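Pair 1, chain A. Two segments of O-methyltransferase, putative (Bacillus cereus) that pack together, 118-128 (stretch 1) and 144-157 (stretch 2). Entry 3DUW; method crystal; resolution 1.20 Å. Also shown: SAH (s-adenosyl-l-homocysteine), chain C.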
# COMPACT_ATOMS: atom_id res chain seq x y z
N LEU A 118 -27.27 -0.00 10.52
CA LEU A 118 -26.38 1.15 10.53
C LEU A 118 -25.12 0.71 11.26
O LEU A 118 -25.18 0.12 12.34
CB LEU A 118 -27.03 2.33 11.24
CG LEU A 118 -28.30 2.88 10.57
CD1 LEU A 118 -28.90 3.99 11.43
CD2 LEU A 118 -27.96 3.40 9.18
N ALA A 119 -23.96 0.97 10.65
CA ALA A 119 -22.69 0.57 11.23
C ALA A 119 -22.51 0.95 12.70
O ALA A 119 -22.06 0.14 13.50
CB ALA A 119 -21.53 1.14 10.40
N LEU A 120 -22.88 2.18 13.06
CA LEU A 120 -22.73 2.60 14.45
C LEU A 120 -23.52 1.70 15.41
O LEU A 120 -23.06 1.44 16.52
CB LEU A 120 -23.14 4.06 14.62
CG LEU A 120 -22.21 5.07 13.94
CD1 LEU A 120 -22.71 6.48 14.20
CD2 LEU A 120 -20.78 4.91 14.46
N ASP A 121 -24.69 1.23 14.99
CA ASP A 121 -25.48 0.35 15.84
C ASP A 121 -24.83 -1.03 15.94
O ASP A 121 -24.74 -1.61 17.02
CB ASP A 121 -26.91 0.18 15.31
CG ASP A 121 -27.73 1.44 15.45
OD1 ASP A 121 -27.66 2.08 16.53
OD2 ASP A 121 -28.46 1.79 14.50
N SER A 122 -24.38 -1.55 14.80
CA SER A 122 -23.75 -2.86 14.76
C SER A 122 -22.43 -2.89 15.52
O SER A 122 -22.09 -3.89 16.14
CB SER A 122 -23.53 -3.29 13.31
OG SER A 122 -24.76 -3.49 12.65
N LEU A 123 -21.68 -1.79 15.48
CA LEU A 123 -20.40 -1.73 16.17
C LEU A 123 -20.59 -1.85 17.68
O LEU A 123 -19.79 -2.50 18.36
CB LEU A 123 -19.67 -0.43 15.80
CG LEU A 123 -19.14 -0.43 14.36
CD1 LEU A 123 -18.82 0.98 13.91
CD2 LEU A 123 -17.92 -1.32 14.27
N GLN A 124 -21.65 -1.25 18.19
CA GLN A 124 -21.95 -1.32 19.62
C GLN A 124 -22.32 -2.75 19.98
O GLN A 124 -21.92 -3.26 21.03
CB GLN A 124 -23.11 -0.38 19.96
CG GLN A 124 -23.47 -0.33 21.44
CD GLN A 124 -22.28 0.01 22.32
OE1 GLN A 124 -21.55 -0.87 22.78
NE2 GLN A 124 -22.06 1.30 22.53
N GLN A 125 -23.06 -3.41 19.09
CA GLN A 125 -23.46 -4.80 19.31
C GLN A 125 -22.23 -5.70 19.32
O GLN A 125 -22.12 -6.61 20.14
CB GLN A 125 -24.42 -5.25 18.21
CG GLN A 125 -25.77 -4.57 18.24
CD GLN A 125 -26.67 -4.99 17.09
OE1 GLN A 125 -26.90 -6.18 16.88
NE2 GLN A 125 -27.18 -4.02 16.34
N ILE A 126 -21.31 -5.45 18.39
CA ILE A 126 -20.09 -6.24 18.29
C ILE A 126 -19.29 -6.15 19.59
O ILE A 126 -18.74 -7.15 20.05
CB ILE A 126 -19.24 -5.78 17.09
CG1 ILE A 126 -19.94 -6.18 15.79
CG2 ILE A 126 -17.84 -6.37 17.16
CD1 ILE A 126 -19.32 -5.62 14.53
N GLU A 127 -19.24 -4.96 20.18
CA GLU A 127 -18.52 -4.79 21.43
C GLU A 127 -19.26 -5.54 22.54
O GLU A 127 -18.65 -6.26 23.33
CB GLU A 127 -18.41 -3.31 21.81
CG GLU A 127 -17.88 -3.09 23.21
CD GLU A 127 -17.58 -1.64 23.52
OE1 GLU A 127 -18.47 -0.79 23.35
OE2 GLU A 127 -16.44 -1.36 23.94
N ASN A 128 -20.58 -5.37 22.57
CA ASN A 128 -21.42 -6.05 23.56
C ASN A 128 -21.19 -7.55 23.48
O ASN A 128 -21.07 -8.23 24.50
CB ASN A 128 -22.90 -5.75 23.30
CG ASN A 128 -23.29 -4.34 23.67
OD1 ASN A 128 -24.42 -3.91 23.43
ND2 ASN A 128 -22.36 -3.60 24.27
N GLN A 144 -18.88 10.46 5.73
CA GLN A 144 -19.20 11.52 6.68
C GLN A 144 -19.06 11.00 8.11
O GLN A 144 -18.86 11.77 9.04
CB GLN A 144 -20.61 12.09 6.47
CG GLN A 144 -21.70 11.10 6.12
CD GLN A 144 -21.81 10.88 4.63
OE1 GLN A 144 -21.02 10.16 4.04
NE2 GLN A 144 -22.81 11.51 4.01
N ASN A 145 -19.13 9.68 8.28
CA ASN A 145 -19.02 9.07 9.60
C ASN A 145 -17.64 8.49 9.92
O ASN A 145 -17.48 7.79 10.92
CB ASN A 145 -20.08 7.98 9.77
CG ASN A 145 -21.34 8.49 10.45
OD1 ASN A 145 -22.45 8.08 10.12
ND2 ASN A 145 -21.16 9.39 11.42
N ASN A 146 -16.65 8.77 9.08
CA ASN A 146 -15.32 8.26 9.33
C ASN A 146 -14.77 8.59 10.72
O ASN A 146 -14.07 7.78 11.32
CB ASN A 146 -14.35 8.73 8.25
CG ASN A 146 -14.24 7.74 7.11
OD1 ASN A 146 -15.23 7.11 6.73
ND2 ASN A 146 -13.05 7.61 6.55
N PRO A 147 -15.08 9.79 11.25
CA PRO A 147 -14.56 10.10 12.59
C PRO A 147 -15.03 9.07 13.62
O PRO A 147 -14.24 8.53 14.39
CB PRO A 147 -15.13 11.48 12.87
CG PRO A 147 -15.19 12.10 11.51
CD PRO A 147 -15.72 10.97 10.65
N ALA A 148 -16.33 8.78 13.60
CA ALA A 148 -16.90 7.81 14.53
C ALA A 148 -16.40 6.40 14.25
O ALA A 148 -16.12 5.64 15.18
CB ALA A 148 -18.43 7.86 14.45
N TYR A 149 -16.29 6.04 12.97
CA TYR A 149 -15.81 4.70 12.63
C TYR A 149 -14.35 4.53 13.06
O TYR A 149 -13.96 3.44 13.47
CB TYR A 149 -15.95 4.43 11.13
CG TYR A 149 -17.39 4.46 10.64
CD1 TYR A 149 -18.44 4.04 11.47
CD2 TYR A 149 -17.70 4.90 9.36
CE1 TYR A 149 -19.76 4.07 11.03
CE2 TYR A 149 -19.01 4.93 8.91
CZ TYR A 149 -20.04 4.52 9.75
OH TYR A 149 -21.34 4.57 9.32
N PHE A 150 -13.56 5.59 12.97
CA PHE A 150 -12.16 5.53 13.38
C PHE A 150 -12.09 5.27 14.89
O PHE A 150 -11.30 4.45 15.35
CB PHE A 150 -11.43 6.83 13.03
CG PHE A 150 -10.04 6.90 13.59
CD1 PHE A 150 -9.10 5.92 13.29
CD2 PHE A 150 -9.67 7.95 14.43
CE1 PHE A 150 -7.81 5.97 13.83
CE2 PHE A 150 -8.39 8.01 14.97
CZ PHE A 150 -7.45 7.02 14.67
N GLU A 151 -12.92 5.98 15.65
CA GLU A 151 -12.92 5.79 17.09
C GLU A 151 -13.33 4.37 17.45
O GLU A 151 -12.76 3.76 18.36
CB GLU A 151 -13.85 6.81 17.76
CG GLU A 151 -13.32 8.23 17.72
CD GLU A 151 -11.99 8.38 18.43
OE1 GLU A 151 -11.89 7.94 19.59
OE2 GLU A 151 -11.05 8.95 17.84
N TRP A 152 -14.31 3.83 16.73
CA TRP A 152 -14.75 2.45 16.98
C TRP A 152 -13.65 1.48 16.57
O TRP A 152 -13.42 0.47 17.24
CB TRP A 152 -16.02 2.14 16.20
CG TRP A 152 -17.27 2.42 16.97
CD1 TRP A 152 -18.20 3.37 16.71
CD2 TRP A 152 -17.71 1.74 18.16
NE1 TRP A 152 -19.20 3.33 17.66
CE2 TRP A 152 -18.92 2.34 18.55
CE3 TRP A 152 -17.19 0.68 18.92
CZ2 TRP A 152 -19.63 1.92 19.68
CZ3 TRP A 152 -17.90 0.26 20.04
CH2 TRP A 152 -19.11 0.88 20.41
N ALA A 153 -12.96 1.78 15.48
CA ALA A 153 -11.88 0.92 15.00
C ALA A 153 -10.81 0.81 16.08
O ALA A 153 -10.33 -0.28 16.39
CB ALA A 153 -11.28 1.48 13.72
N LEU A 154 -10.43 1.95 16.65
CA LEU A 154 -9.42 1.99 17.70
C LEU A 154 -9.89 1.18 18.90
O LEU A 154 -9.13 0.41 19.49
CB LEU A 154 -9.17 3.43 18.13
CG LEU A 154 -7.73 3.95 18.14
CD1 LEU A 154 -7.68 5.24 18.94
CD2 LEU A 154 -6.80 2.92 18.73
N LYS A 155 -11.16 1.37 19.25
CA LYS A 155 -11.77 0.69 20.38
C LYS A 155 -11.79 -0.83 20.22
O LYS A 155 -11.59 -1.57 21.19
CB LYS A 155 -13.20 1.21 20.57
CG LYS A 155 -13.87 0.84 21.88
CD LYS A 155 -15.22 1.55 22.01
CE LYS A 155 -15.82 1.37 23.39
NZ LYS A 155 -17.10 2.11 23.54
N LEU A 156 -12.00 -1.29 19.00
CA LEU A 156 -12.07 -2.72 18.72
C LEU A 156 -10.78 -3.31 18.16
O LEU A 156 -10.76 -4.43 17.66
CB LEU A 156 -13.22 -3.00 17.74
CG LEU A 156 -14.59 -2.49 18.21
CD1 LEU A 156 -15.62 -2.71 17.12
CD2 LEU A 156 -14.99 -3.21 19.49
N SER A 157 -9.69 -2.55 18.27
CA SER A 157 -8.40 -2.99 17.75
C SER A 157 -7.49 -3.62 18.81
O SER A 157 -7.88 -3.78 19.97
CB SER A 157 -7.66 -1.80 17.13
OG SER A 157 -7.26 -0.88 18.14
N SAH C . -16.19 -1.60 0.11
CA SAH C . -17.23 -2.14 -0.84
CB SAH C . -18.15 -1.05 -1.27
CG SAH C . -18.96 -0.34 -0.21
SD SAH C . -19.77 1.14 -0.96
C SAH C . -16.48 -2.68 -2.10
O SAH C . -15.26 -2.53 -2.18
OXT SAH C . -17.20 -3.25 -3.00
C5' SAH C . -20.32 1.93 0.49
C4' SAH C . -21.43 1.06 1.25
O4' SAH C . -21.70 1.89 2.39
C3' SAH C . -22.79 0.94 0.57
O3' SAH C . -23.15 -0.43 0.34
C2' SAH C . -23.75 1.71 1.56
O2' SAH C . -25.08 1.21 1.54
C1' SAH C . -23.03 1.54 2.88
N9 SAH C . -23.36 2.38 3.87
C8 SAH C . -23.69 3.73 3.89
N7 SAH C . -23.96 4.22 5.06
C5 SAH C . -23.81 3.11 5.94
C6 SAH C . -23.96 3.01 7.37
N6 SAH C . -24.31 4.04 8.16
N1 SAH C . -23.73 1.77 7.89
C2 SAH C . -23.37 0.69 7.13
N3 SAH C . -23.21 0.75 5.76
C4 SAH C . -23.44 1.99 5.23
O HOH W 1 -23.66 4.16 10.99

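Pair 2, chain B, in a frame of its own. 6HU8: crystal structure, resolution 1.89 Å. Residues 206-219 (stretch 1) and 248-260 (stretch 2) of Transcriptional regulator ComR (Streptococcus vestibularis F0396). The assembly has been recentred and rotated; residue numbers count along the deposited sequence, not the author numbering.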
# COMPACT_ATOMS: atom_id res chain seq x y z
N LEU B 206 -1.96 6.91 0.02
CA LEU B 206 -0.93 7.69 -0.66
C LEU B 206 -0.11 8.52 0.34
O LEU B 206 1.13 8.62 0.24
CB LEU B 206 -1.57 8.60 -1.72
CG LEU B 206 -0.65 9.57 -2.45
CD1 LEU B 206 0.34 8.83 -3.34
CD2 LEU B 206 -1.45 10.61 -3.24
N PHE B 207 -0.81 9.09 1.32
CA PHE B 207 -0.13 9.88 2.33
C PHE B 207 0.87 9.01 3.10
O PHE B 207 2.01 9.41 3.34
CB PHE B 207 -1.13 10.51 3.30
CG PHE B 207 -0.49 11.36 4.35
CD1 PHE B 207 -0.19 12.68 4.09
CD2 PHE B 207 -0.17 10.83 5.59
CE1 PHE B 207 0.42 13.48 5.05
CE2 PHE B 207 0.45 11.61 6.56
CZ PHE B 207 0.75 12.94 6.29
N ASN B 208 0.45 7.80 3.47
CA ASN B 208 1.32 6.91 4.24
C ASN B 208 2.52 6.42 3.43
O ASN B 208 3.61 6.21 3.98
CB ASN B 208 0.50 5.73 4.77
CG ASN B 208 -0.37 6.12 5.95
OD1 ASN B 208 -0.02 7.02 6.71
ND2 ASN B 208 -1.51 5.44 6.10
N ASP B 209 2.33 6.23 2.13
CA ASP B 209 3.46 5.91 1.26
C ASP B 209 4.43 7.09 1.17
O ASP B 209 5.63 6.91 1.17
CB ASP B 209 2.99 5.55 -0.13
CG ASP B 209 2.49 4.13 -0.21
OD1 ASP B 209 2.47 3.44 0.83
OD2 ASP B 209 2.13 3.71 -1.32
N LEU B 210 3.89 8.29 1.05
CA LEU B 210 4.74 9.48 1.02
C LEU B 210 5.50 9.63 2.34
O LEU B 210 6.69 9.99 2.35
CB LEU B 210 3.88 10.71 0.72
CG LEU B 210 3.42 10.81 -0.73
CD1 LEU B 210 2.32 11.83 -0.86
CD2 LEU B 210 4.58 11.16 -1.61
N MET B 211 4.83 9.37 3.47
CA MET B 211 5.53 9.44 4.75
C MET B 211 6.69 8.46 4.77
O MET B 211 7.77 8.80 5.27
CB MET B 211 4.59 9.18 5.93
CG MET B 211 3.64 10.37 6.26
SD MET B 211 4.43 11.84 6.95
CE MET B 211 4.67 11.33 8.65
N ALA B 212 6.46 7.25 4.25
CA ALA B 212 7.49 6.20 4.20
C ALA B 212 8.70 6.62 3.37
O ALA B 212 9.84 6.36 3.76
CB ALA B 212 6.90 4.88 3.63
N ILE B 213 8.44 7.22 2.22
CA ILE B 213 9.48 7.77 1.35
C ILE B 213 10.34 8.80 2.08
O ILE B 213 11.57 8.78 2.01
CB ILE B 213 8.82 8.40 0.10
CG1 ILE B 213 8.22 7.30 -0.79
CG2 ILE B 213 9.79 9.30 -0.64
CD1 ILE B 213 7.28 7.80 -1.87
N ALA B 214 9.69 9.70 2.82
CA ALA B 214 10.41 10.79 3.47
C ALA B 214 11.29 10.25 4.59
O ALA B 214 12.45 10.63 4.71
CB ALA B 214 9.43 11.82 4.01
N GLY B 215 10.76 9.33 5.38
CA GLY B 215 11.58 8.68 6.39
C GLY B 215 12.74 7.91 5.78
O GLY B 215 13.86 7.90 6.33
N LEU B 216 12.49 7.24 4.66
CA LEU B 216 13.53 6.46 4.00
C LEU B 216 14.58 7.33 3.33
O LEU B 216 15.78 7.04 3.42
CB LEU B 216 12.92 5.51 2.96
CG LEU B 216 12.29 4.26 3.56
CD1 LEU B 216 11.50 3.50 2.49
CD2 LEU B 216 13.38 3.39 4.19
N LYS B 217 14.15 8.39 2.66
CA LYS B 217 15.09 9.34 2.06
C LYS B 217 16.07 9.88 3.11
O LYS B 217 17.25 10.11 2.80
CB LYS B 217 14.34 10.48 1.35
CG LYS B 217 13.73 10.08 0.00
CD LYS B 217 13.42 11.28 -0.87
CE LYS B 217 13.37 10.91 -2.35
NZ LYS B 217 14.73 10.44 -2.81
N ILE B 218 15.61 10.03 4.35
CA ILE B 218 16.51 10.46 5.42
C ILE B 218 17.45 9.32 5.82
O ILE B 218 18.65 9.51 5.96
CB ILE B 218 15.74 10.96 6.66
CG1 ILE B 218 15.08 12.30 6.35
CG2 ILE B 218 16.66 11.13 7.84
CD1 ILE B 218 14.10 12.76 7.42
N SER B 219 16.90 8.11 5.98
CA SER B 219 17.67 7.01 6.53
C SER B 219 18.55 6.31 5.48
O SER B 219 19.52 5.63 5.81
CB SER B 219 16.74 5.99 7.19
OG SER B 219 15.92 5.38 6.20
N GLY B 248 3.34 15.55 11.75
CA GLY B 248 4.31 14.56 11.29
C GLY B 248 5.08 15.01 10.07
O GLY B 248 6.25 14.64 9.88
N VAL B 249 4.45 15.82 9.23
CA VAL B 249 5.09 16.31 8.01
C VAL B 249 6.14 17.36 8.33
O VAL B 249 7.27 17.31 7.84
CB VAL B 249 4.04 16.87 7.03
CG1 VAL B 249 4.73 17.42 5.79
CG2 VAL B 249 3.04 15.77 6.63
N TYR B 250 5.78 18.33 9.16
CA TYR B 250 6.73 19.37 9.54
C TYR B 250 7.88 18.85 10.43
O TYR B 250 8.98 19.42 10.43
CB TYR B 250 6.00 20.53 10.22
CG TYR B 250 5.23 21.32 9.19
CD1 TYR B 250 5.90 22.07 8.24
CD2 TYR B 250 3.85 21.27 9.14
CE1 TYR B 250 5.22 22.78 7.28
CE2 TYR B 250 3.15 21.97 8.17
CZ TYR B 250 3.85 22.73 7.25
OH TYR B 250 3.17 23.43 6.29
N ILE B 251 7.63 17.77 11.15
CA ILE B 251 8.71 17.14 11.93
C ILE B 251 9.78 16.58 10.98
O ILE B 251 10.98 16.79 11.19
CB ILE B 251 8.18 16.02 12.86
CG1 ILE B 251 7.39 16.60 14.03
CG2 ILE B 251 9.33 15.13 13.37
CD1 ILE B 251 6.71 15.53 14.91
N LEU B 252 9.34 15.88 9.93
CA LEU B 252 10.27 15.36 8.91
C LEU B 252 11.03 16.48 8.21
O LEU B 252 12.24 16.36 7.98
CB LEU B 252 9.53 14.52 7.86
CG LEU B 252 9.10 13.11 8.24
CD1 LEU B 252 7.99 12.61 7.30
CD2 LEU B 252 10.31 12.16 8.19
N GLU B 253 10.35 17.57 7.85
CA GLU B 253 11.04 18.69 7.22
C GLU B 253 12.08 19.30 8.18
O GLU B 253 13.16 19.76 7.76
CB GLU B 253 10.05 19.77 6.75
CG GLU B 253 10.73 20.80 5.83
CD GLU B 253 9.79 21.83 5.25
OE1 GLU B 253 10.29 22.82 4.69
OE2 GLU B 253 8.55 21.65 5.35
N ALA B 254 11.77 19.31 9.47
CA ALA B 254 12.71 19.78 10.47
C ALA B 254 13.95 18.89 10.55
O ALA B 254 15.08 19.40 10.64
CB ALA B 254 12.03 19.85 11.84
N LYS B 255 13.75 17.57 10.52
CA LYS B 255 14.85 16.61 10.60
C LYS B 255 15.75 16.71 9.38
O LYS B 255 16.97 16.58 9.48
CB LYS B 255 14.30 15.19 10.77
CG LYS B 255 14.06 14.82 12.24
CD LYS B 255 12.90 13.88 12.42
CE LYS B 255 13.16 12.86 13.53
NZ LYS B 255 13.53 13.43 14.85
N TYR B 256 15.14 16.93 8.22
CA TYR B 256 15.87 17.20 6.98
C TYR B 256 16.78 18.44 7.09
O TYR B 256 17.99 18.38 6.77
CB TYR B 256 14.88 17.36 5.82
CG TYR B 256 15.52 17.90 4.57
CD1 TYR B 256 16.30 17.09 3.75
CD2 TYR B 256 15.35 19.23 4.20
CE1 TYR B 256 16.90 17.59 2.60
CE2 TYR B 256 15.93 19.74 3.07
CZ TYR B 256 16.71 18.92 2.28
OH TYR B 256 17.28 19.44 1.15
N GLU B 257 16.20 19.56 7.53
CA GLU B 257 16.96 20.80 7.70
C GLU B 257 18.11 20.62 8.69
O GLU B 257 19.22 21.09 8.46
CB GLU B 257 16.04 21.95 8.16
CG GLU B 257 15.08 22.42 7.10
CD GLU B 257 15.77 23.11 5.92
OE1 GLU B 257 15.09 23.31 4.88
OE2 GLU B 257 16.97 23.47 6.03
N LEU B 258 17.83 19.95 9.81
CA LEU B 258 18.85 19.61 10.80
C LEU B 258 19.96 18.74 10.23
O LEU B 258 21.14 19.11 10.27
CB LEU B 258 18.21 18.86 11.96
CG LEU B 258 18.13 19.44 13.36
CD1 LEU B 258 17.95 18.26 14.29
CD2 LEU B 258 19.36 20.24 13.72
N ILE B 259 19.59 17.56 9.74
CA ILE B 259 20.57 16.55 9.35
C ILE B 259 21.25 16.89 8.04
O ILE B 259 22.48 16.77 7.92
CB ILE B 259 19.93 15.16 9.21
CG1 ILE B 259 19.38 14.67 10.55
CG2 ILE B 259 20.94 14.16 8.63
CD1 ILE B 259 18.74 13.30 10.48
N HIS B 260 20.48 17.31 7.05
CA HIS B 260 21.08 17.53 5.75
C HIS B 260 21.68 18.94 5.58
O HIS B 260 22.74 19.10 4.97
CB HIS B 260 20.08 17.27 4.64
CG HIS B 260 20.69 17.27 3.28
ND1 HIS B 260 21.67 16.37 2.91
CD2 HIS B 260 20.49 18.06 2.20
CE1 HIS B 260 22.03 16.60 1.67
NE2 HIS B 260 21.34 17.63 1.21

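Both pairs are two helices packed side by side and running nearly parallel. In pair 1 the axes approach to 10.8 Å at an angle of 12°; in pair 2 they approach to 10.5 Å at 16°. Fourteen central residues superpose with an RMSD of 0.5 Å. The buried surface differs: 550 Å² in pair 1 and 387 Å² in pair 2.

The central match is W152(A) with L252(B). Each side chain points toward the other helix and fits as a knob among four residues. For W152(A) these are L120(A), L123(A), Q124(A) and E127(A). For L252(B) they are the matched M211(B), A214(B), G215(B) and I218(B). The hole is the same, but its lining is different.

L123(A) matches A214(B). Both point toward the partner helix. L123(A) lies over a face of the indole, with its CB 3.8 Å from the centroid of the five-membered ring of W152(A), a CH-pi contact. L123(A) CD2 also reaches L156(A) CD1 at 3.9 Å. In pair 2 the methyl A214(B) CB meets L252(B) CD1 at 3.7 Å.

L156(A) matches Y256(B). L156(A) points toward the other helix, while Y256(B) points sideways and its side chain comes no nearer to the other stretch than 4.9 Å.

Q124(A) matches G215(B). The glycine has no side chain, and its backbone N lies 4.0 Å from L252(B) CD2.

L120(A) matches M211(B), and their side-chain centres lie 0.8 Å apart. Both start sideways and bring their ends nearer. L120(A) CD2 is 3.8 Å from W152(A) CD1 and 3.7 Å from Y149(A) CE1. M211(B) SD is 3.7 Å from L252(B) CD1 and 4.2 Å from V249(B) CG2. Thus Y149(A) and its match V249(B) meet matched neighbours, one with an aromatic ring and the other with a branched aliphatic chain.

A148(A) matches G248(B). A148(A) CB touches L120(A) CD2 at 3.8 Å. At G248(B) an ideal CB would lie only 3.2 Å from M211(B) CE, which is tight. M211(B) CE instead lies 3.9 Å from G248(B) O.

E127(A) matches I218(B), and the chemistry changes. E127(A) OE1 forms a salt bridge with K155(A) NZ at 3.2 Å; the hydrogen bond within it is weak. I218(B) makes an apolar contact, its CD1 3.9 Å from L252(B) CD2. K255(B), the match of K155(A), starts toward the partner helix but its end leads away. I218(B) CD1 meets K255(B) CB at 4.1 Å. No hydrogen bond crosses between the stretches of pair 2.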